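Local coordinates for histone-lysine N-methyltransferase SETMAR (Homo sapiens, PDB 3BO5), which dimethylates a lysine of the histone H3 tail through its SET domain and, fused to a mariner transposase, takes part in DNA double-strand break repair, at residues S177-E185 / E194-I202. The protein carries 2 engineered substitutions. Sequence-based numbering, arbitrary orientation.
With SAH (S-adenosyl-L-homocysteine), chain F.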
loop_
_atom_site.group_PDB
_atom_site.type_symbol
_atom_site.label_atom_id
_atom_site.label_comp_id
_atom_site.label_asym_id
_atom_site.label_seq_id
_atom_site.Cartn_x
_atom_site.Cartn_y
_atom_site.Cartn_z
ATOM N N SER A 177 10.707 -10.542 -10.202
ATOM C CA SER A 177 10.375 -9.558 -9.148
ATOM C C SER A 177 9.332 -10.292 -8.290
ATOM O O SER A 177 8.510 -11.074 -8.822
ATOM C CB SER A 177 9.815 -8.259 -9.753
ATOM O OG SER A 177 10.780 -7.614 -10.606
ATOM N N ASN A 178 9.416 -10.129 -6.969
ATOM C CA ASN A 178 8.530 -10.845 -5.999
ATOM C C ASN A 178 7.585 -9.784 -5.464
ATOM O O ASN A 178 8.097 -8.743 -5.004
ATOM C CB ASN A 178 9.396 -11.316 -4.844
ATOM C CG ASN A 178 10.447 -12.321 -5.292
ATOM O OD1 ASN A 178 11.647 -11.986 -5.450
ATOM N ND2 ASN A 178 10.005 -13.508 -5.565
ATOM N N TYR A 179 6.260 -10.018 -5.528
ATOM C CA TYR A 179 5.337 -8.944 -5.088
ATOM C C TYR A 179 4.361 -9.307 -4.004
ATOM O O TYR A 179 3.654 -8.432 -3.497
ATOM C CB TYR A 179 4.469 -8.479 -6.300
ATOM C CG TYR A 179 5.181 -7.940 -7.502
ATOM C CD1 TYR A 179 5.541 -8.788 -8.527
ATOM C CD2 TYR A 179 5.476 -6.596 -7.613
ATOM C CE1 TYR A 179 6.245 -8.289 -9.635
ATOM C CE2 TYR A 179 6.116 -6.065 -8.672
ATOM C CZ TYR A 179 6.506 -6.919 -9.729
ATOM O OH TYR A 179 7.199 -6.489 -10.832
ATOM N N ILE A 180 4.245 -10.598 -3.632
ATOM C CA ILE A 180 3.234 -10.934 -2.658
ATOM C C ILE A 180 3.607 -10.365 -1.308
ATOM O O ILE A 180 4.790 -10.426 -0.908
ATOM C CB ILE A 180 3.095 -12.477 -2.536
ATOM C CG1 ILE A 180 2.767 -13.035 -3.926
ATOM C CG2 ILE A 180 1.990 -12.826 -1.547
ATOM C CD1 ILE A 180 2.492 -14.545 -3.865
ATOM N N ILE A 181 2.626 -9.845 -0.579
ATOM C CA ILE A 181 2.885 -9.377 0.772
ATOM C C ILE A 181 1.892 -10.058 1.712
ATOM O O ILE A 181 0.710 -10.334 1.353
ATOM C CB ILE A 181 2.726 -7.795 0.893
ATOM C CG1 ILE A 181 3.260 -7.325 2.219
ATOM C CG2 ILE A 181 1.261 -7.366 0.657
ATOM C CD1 ILE A 181 3.359 -5.751 2.305
ATOM N N ALA A 182 2.384 -10.357 2.909
ATOM C CA ALA A 182 1.577 -10.989 3.952
ATOM C C ALA A 182 1.379 -10.040 5.114
ATOM O O ALA A 182 2.333 -9.529 5.702
ATOM C CB ALA A 182 2.238 -12.298 4.461
ATOM N N ILE A 183 0.128 -9.774 5.442
ATOM C CA ILE A 183 -0.215 -8.851 6.506
ATOM C C ILE A 183 -0.832 -9.706 7.621
ATOM O O ILE A 183 -1.796 -10.403 7.415
ATOM C CB ILE A 183 -1.257 -7.805 6.059
ATOM C CG1 ILE A 183 -0.826 -7.114 4.785
ATOM C CG2 ILE A 183 -1.577 -6.779 7.221
ATOM C CD1 ILE A 183 0.555 -6.473 4.924
ATOM N N ARG A 184 -0.273 -9.643 8.807
ATOM C CA ARG A 184 -0.878 -10.373 9.930
ATOM C C ARG A 184 -1.161 -9.383 11.027
ATOM O O ARG A 184 -0.260 -8.674 11.451
ATOM C CB ARG A 184 0.042 -11.523 10.412
ATOM C CG ARG A 184 0.269 -12.537 9.277
ATOM C CD ARG A 184 0.943 -13.801 9.779
ATOM N NE ARG A 184 0.933 -14.819 8.717
ATOM C CZ ARG A 184 1.829 -14.891 7.726
ATOM N NH1 ARG A 184 1.737 -15.881 6.830
ATOM N NH2 ARG A 184 2.814 -13.992 7.630
ATOM N N GLU A 185 -2.412 -9.313 11.476
ATOM C CA GLU A 185 -2.776 -8.392 12.472
ATOM C C GLU A 185 -3.278 -9.193 13.696
ATOM O O GLU A 185 -4.178 -10.023 13.566
ATOM C CB GLU A 185 -3.882 -7.501 11.949
ATOM C CG GLU A 185 -3.422 -6.631 10.753
ATOM C CD GLU A 185 -4.583 -5.979 10.071
ATOM O OE1 GLU A 185 -5.109 -6.554 9.133
ATOM O OE2 GLU A 185 -5.006 -4.879 10.511
ATOM N N GLU A 194 -5.281 -12.516 8.863
ATOM C CA GLU A 194 -4.207 -12.564 7.889
ATOM C C GLU A 194 -4.711 -12.149 6.505
ATOM O O GLU A 194 -5.807 -12.517 6.106
ATOM C CB GLU A 194 -3.695 -13.985 7.894
ATOM C CG GLU A 194 -2.611 -14.317 7.007
ATOM C CD GLU A 194 -2.201 -15.754 7.294
ATOM O OE1 GLU A 194 -3.022 -16.688 7.027
ATOM O OE2 GLU A 194 -1.078 -15.923 7.828
ATOM N N THR A 195 -3.925 -11.364 5.752
ATOM C CA THR A 195 -4.318 -10.890 4.416
ATOM C C THR A 195 -3.111 -11.041 3.493
ATOM O O THR A 195 -2.002 -10.620 3.845
ATOM C CB THR A 195 -4.684 -9.373 4.437
ATOM O OG1 THR A 195 -5.704 -9.122 5.415
ATOM C CG2 THR A 195 -5.204 -8.910 3.054
ATOM N N PHE A 196 -3.321 -11.688 2.379
ATOM C CA PHE A 196 -2.238 -11.803 1.387
ATOM C C PHE A 196 -2.661 -11.017 0.200
ATOM O O PHE A 196 -3.730 -11.218 -0.344
ATOM C CB PHE A 196 -2.007 -13.285 1.009
ATOM C CG PHE A 196 -1.643 -14.113 2.160
ATOM C CD1 PHE A 196 -0.332 -14.185 2.598
ATOM C CD2 PHE A 196 -2.628 -14.842 2.849
ATOM C CE1 PHE A 196 -0.013 -14.981 3.704
ATOM C CE2 PHE A 196 -2.315 -15.604 3.966
ATOM C CZ PHE A 196 -1.013 -15.662 4.387
ATOM N N VAL A 197 -1.746 -10.143 -0.251
ATOM C CA VAL A 197 -2.064 -9.318 -1.434
ATOM C C VAL A 197 -1.019 -9.506 -2.481
ATOM O O VAL A 197 0.157 -9.466 -2.169
ATOM C CB VAL A 197 -2.061 -7.879 -1.025
ATOM C CG1 VAL A 197 -2.289 -7.006 -2.211
ATOM C CG2 VAL A 197 -3.233 -7.655 0.012
ATOM N N ASP A 198 -1.439 -9.688 -3.715
ATOM C CA ASP A 198 -0.470 -10.032 -4.756
ATOM C C ASP A 198 -0.778 -9.186 -5.974
ATOM O O ASP A 198 -1.737 -9.522 -6.732
ATOM C CB ASP A 198 -0.587 -11.537 -5.167
ATOM C CG ASP A 198 0.447 -11.903 -6.180
ATOM O OD1 ASP A 198 1.264 -11.056 -6.532
ATOM O OD2 ASP A 198 0.437 -13.059 -6.664
ATOM N N PRO A 199 -0.000 -8.116 -6.242
ATOM C CA PRO A 199 -0.226 -7.300 -7.419
ATOM C C PRO A 199 0.628 -7.730 -8.613
ATOM O O PRO A 199 0.815 -6.965 -9.570
ATOM C CB PRO A 199 0.214 -5.883 -6.944
ATOM C CG PRO A 199 1.375 -6.198 -6.080
ATOM C CD PRO A 199 0.992 -7.505 -5.342
ATOM N N THR A 200 1.108 -8.995 -8.613
ATOM C CA THR A 200 2.015 -9.452 -9.674
ATOM C C THR A 200 1.363 -9.385 -11.038
ATOM O O THR A 200 1.954 -8.880 -11.994
ATOM C CB THR A 200 2.418 -10.895 -9.507
ATOM O OG1 THR A 200 3.130 -11.007 -8.260
ATOM C CG2 THR A 200 3.329 -11.351 -10.618
ATOM N N TYR A 201 0.149 -9.932 -11.137
ATOM C CA TYR A 201 -0.572 -9.960 -12.458
ATOM C C TYR A 201 -1.637 -8.915 -12.592
ATOM O O TYR A 201 -1.858 -8.371 -13.685
ATOM C CB TYR A 201 -1.262 -11.337 -12.595
ATOM C CG TYR A 201 -0.264 -12.465 -12.390
ATOM C CD1 TYR A 201 0.754 -12.667 -13.290
ATOM C CD2 TYR A 201 -0.344 -13.274 -11.237
ATOM C CE1 TYR A 201 1.676 -13.688 -13.084
ATOM C CE2 TYR A 201 0.550 -14.300 -11.037
ATOM C CZ TYR A 201 1.590 -14.472 -11.968
ATOM O OH TYR A 201 2.570 -15.462 -11.797
ATOM N N ILE A 202 -2.350 -8.675 -11.472
ATOM C CA ILE A 202 -3.428 -7.675 -11.441
ATOM C C ILE A 202 -3.108 -6.806 -10.234
ATOM O O ILE A 202 -3.059 -7.313 -9.107
ATOM C CB ILE A 202 -4.767 -8.392 -11.211
ATOM C CG1 ILE A 202 -4.950 -9.488 -12.305
ATOM C CG2 ILE A 202 -5.866 -7.336 -11.256
ATOM C CD1 ILE A 202 -6.131 -10.290 -12.069
HETATM N N SAH F . 11.714 -3.285 -9.245
HETATM C CA SAH F . 10.372 -3.933 -9.402
HETATM C CB SAH F . 9.285 -3.245 -8.542
HETATM C CG SAH F . 9.405 -3.734 -7.087
HETATM S SD SAH F . 8.947 -5.484 -6.924
HETATM C C SAH F . 10.005 -3.937 -10.903
HETATM O O SAH F . 10.834 -3.622 -11.751
HETATM O OXT SAH F . 8.814 -4.268 -11.213
HETATM C "C5'" SAH F . 10.353 -6.088 -5.970
HETATM C "C4'" SAH F . 11.617 -6.342 -6.788
HETATM O "O4'" SAH F . 12.291 -5.118 -7.096
HETATM C "C3'" SAH F . 12.650 -7.143 -6.050
HETATM O "O3'" SAH F . 12.384 -8.568 -6.175
HETATM C "C2'" SAH F . 13.944 -6.750 -6.701
HETATM O "O2'" SAH F . 14.060 -7.279 -8.035
HETATM C "C1'" SAH F . 13.710 -5.266 -6.902
HETATM N N9 SAH F . 14.039 -4.464 -5.706
HETATM C C8 SAH F . 13.177 -3.713 -4.911
HETATM N N7 SAH F . 13.889 -3.076 -4.002
HETATM C C5 SAH F . 15.196 -3.350 -4.191
HETATM C C6 SAH F . 16.340 -2.951 -3.468
HETATM N N6 SAH F . 16.370 -2.088 -2.450
HETATM N N1 SAH F . 17.535 -3.496 -3.928
HETATM C C2 SAH F . 17.582 -4.349 -4.987
HETATM N N3 SAH F . 16.494 -4.746 -5.738
HETATM C C4 SAH F . 15.321 -4.262 -5.243
HETATM O O HOH W 1 5.200 -12.246 -7.352
HETATM O O HOH W 2 -4.524 -8.820 7.833
#
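Ile181 exchanges two backbone hydrogen bonds with Val197, and Ile183 two with Thr195, the shortest running from Ile183 N to Thr195 O at 2.8 Å. These four bonds make strands 181-185 and 194-199 an antiparallel hairpin of the SET domain; strand 260-266 flanks the first strand and strand 151-160 the second.

Apolar contacts lie on both faces of the hairpin. Ala182 CB packs 3.6 Å from Phe196 CE1, while Ile181 CG2 rests beside Val197 CB on the other face. Next to the Phe196 ring, Arg184 and Glu194 run alongside each other as a salt bridge. Arg184 NE meets Glu194 OE2 at a modelled 2.5 Å, doubtfully short, and the bond is bent (137°), with the guanidinium and carboxylate planes steeply turned.

Asp198 forms an Asx turn with Thr200. Its CG stands anti to the backbone N (chi1 -177°), which places OD1 to accept from both Thr200 N, above the carboxylate plane, and Thr200 OG1, on the syn lone pair. OD2 pairs with Arg168, and Ile180 CG1 lies against the carboxylate carbon. Thr200 OG1 in turn sits 3.3 Å from Tyr179 CD1 and accepts a hydrogen bond from a water that itself accepts from Tyr179 N. With an alanine in place of Asp198, Arg168 would probably lose this charge partner, and both Thr200 N and the Thr200 hydroxyl the acceptor that fixes them.

Tyr179 OH donates to OXT of S-adenosyl-L-homocysteine (2.8 Å), and CE2 approaches SD. The Asp198 carboxylate is thus second-shell, linked through Thr200 and one water to the backbone N of a cofactor-binding tyrosine.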